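Long-range contact in lipoprotein LpqN (Mycobacterium tuberculosis, PDB 6E5F), which supports cell envelope biogenesis, may connect MmpL transporters with periplasmic proteins, and binds a dodecyl trehaloside: residues D86-D91 with A217-E222. Residues are numbered along the deposited sequence; the frame is centred on the assembly and turned at random.
Sequences DLPVPD and ANVIDE
Pro88 sets its ring against residues 217-222 of helix 210-223, with CG making the closest contacts. That atom lies 3.6 Å from Val219 O and 3.7 Å from Ile220 CA, in van der Waals contact with the helix backbone itself, and it also meets Val219 CG1 at 3.8 Å. CD of the same ring reaches Ile220 CA. Val219 has CG1 anti to its backbone N (chi1 178°), and this branch touches both prolines, with Pro90 CG 3.9 Å away. CG2 meets the Pro90 ring at CB instead, so both methyls of the valine are engaged by a ring that lies obliquely to it. Pro90, itself buried, also rests on Ala216 one turn back.

Toward Leu87 the fit is slacker: its CD1 makes a single approach to Ile220 CG2, at 4.2 Å, and Pro88 CG stands equally far from Ile220 CG1. No hydrogen bond joins the two segments. Val89 turns its side chain away from the helix and is exposed, as are Asp86 and Asp91 at the ends of the loop segment. On the helix, Asp221 also points away from the loop and forms a salt bridge with Lys186.

The lauryl trehaloside touches Ala217, and the side chain of Ile220 lies about 4 Å from it, which places this turn between the ligand and the proline-rich loop. Next to it, strands 84-86 and 225-227 pair antiparallel. Apolar packing of a loop on the helix beside the main sheet is consistent with the antiparallel alpha-plus-beta architecture of the Mog1p/PsbP clan, the helix's other face contributing Ala217 to the lipid pocket.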
# COMPACT_ATOMS: atom_id res chain seq x y z
N ASP A 86 8.96 -1.72 -10.33
CA ASP A 86 9.26 -0.42 -10.94
C ASP A 86 8.03 0.46 -10.77
O ASP A 86 7.11 0.43 -11.59
CB ASP A 86 9.65 -0.60 -12.40
CG ASP A 86 9.98 0.72 -13.08
OD1 ASP A 86 10.91 1.41 -12.62
OD2 ASP A 86 9.31 1.06 -14.08
N LEU A 87 8.02 1.25 -9.70
CA LEU A 87 6.97 2.24 -9.48
C LEU A 87 7.33 3.53 -10.21
O LEU A 87 8.49 3.97 -10.17
CB LEU A 87 6.83 2.56 -7.99
CG LEU A 87 5.87 1.80 -7.07
CD1 LEU A 87 4.79 1.02 -7.80
CD2 LEU A 87 6.65 0.90 -6.12
N PRO A 88 6.37 4.18 -10.87
CA PRO A 88 6.67 5.46 -11.52
C PRO A 88 6.66 6.60 -10.52
O PRO A 88 6.06 6.53 -9.45
CB PRO A 88 5.51 5.61 -12.52
CG PRO A 88 4.37 4.94 -11.82
CD PRO A 88 4.97 3.77 -11.08
N VAL A 89 7.34 7.68 -10.90
CA VAL A 89 7.31 8.93 -10.15
C VAL A 89 6.48 9.92 -10.97
O VAL A 89 7.00 10.50 -11.94
CB VAL A 89 8.72 9.47 -9.89
CG1 VAL A 89 8.64 10.79 -9.13
CG2 VAL A 89 9.54 8.46 -9.11
N PRO A 90 5.21 10.13 -10.64
CA PRO A 90 4.39 11.05 -11.44
C PRO A 90 4.97 12.46 -11.45
O PRO A 90 5.77 12.84 -10.59
CB PRO A 90 3.03 11.02 -10.74
CG PRO A 90 3.02 9.74 -9.97
CD PRO A 90 4.44 9.51 -9.55
N ASP A 91 4.56 13.23 -12.45
CA ASP A 91 5.01 14.61 -12.55
C ASP A 91 4.56 15.39 -11.32
O ASP A 91 3.47 15.19 -10.80
CB ASP A 91 4.44 15.25 -13.82
CG ASP A 91 5.04 14.67 -15.08
OD1 ASP A 91 6.22 14.27 -15.04
OD2 ASP A 91 4.34 14.63 -16.11
N ALA A 217 -2.43 7.96 -8.51
CA ALA A 217 -2.82 6.55 -8.54
C ALA A 217 -2.96 6.04 -9.96
O ALA A 217 -2.58 4.90 -10.27
CB ALA A 217 -4.14 6.37 -7.79
N ASN A 218 -3.53 6.86 -10.85
CA ASN A 218 -3.68 6.45 -12.24
C ASN A 218 -2.32 6.18 -12.87
O ASN A 218 -2.14 5.20 -13.60
CB ASN A 218 -4.41 7.53 -13.03
CG ASN A 218 -5.78 7.81 -12.47
OD1 ASN A 218 -6.52 6.89 -12.10
ND2 ASN A 218 -6.14 9.09 -12.41
N VAL A 219 -1.34 7.06 -12.61
CA VAL A 219 0.00 6.85 -13.14
C VAL A 219 0.57 5.54 -12.63
O VAL A 219 1.15 4.76 -13.39
CB VAL A 219 0.90 8.05 -12.78
CG1 VAL A 219 2.31 7.83 -13.29
CG2 VAL A 219 0.31 9.34 -13.34
N ILE A 220 0.41 5.27 -11.33
CA ILE A 220 0.93 4.04 -10.75
C ILE A 220 0.24 2.83 -11.37
O ILE A 220 0.89 1.84 -11.71
CB ILE A 220 0.77 4.07 -9.22
CG1 ILE A 220 1.69 5.14 -8.62
CG2 ILE A 220 1.04 2.69 -8.62
CD1 ILE A 220 1.44 5.43 -7.15
N ASP A 221 -1.09 2.89 -11.52
CA ASP A 221 -1.82 1.74 -12.04
C ASP A 221 -1.40 1.39 -13.46
O ASP A 221 -1.38 0.21 -13.82
CB ASP A 221 -3.32 2.01 -11.98
CG ASP A 221 -3.85 2.08 -10.56
OD1 ASP A 221 -3.09 1.76 -9.62
OD2 ASP A 221 -5.03 2.46 -10.38
N GLU A 222 -1.05 2.39 -14.27
CA GLU A 222 -0.82 2.15 -15.69
C GLU A 222 0.64 1.88 -16.03
O GLU A 222 0.91 1.26 -17.07
CB GLU A 222 -1.36 3.32 -16.52
CG GLU A 222 -0.38 4.46 -16.72
CD GLU A 222 -0.97 5.62 -17.50
OE1 GLU A 222 -2.21 5.70 -17.61
OE2 GLU A 222 -0.19 6.46 -18.00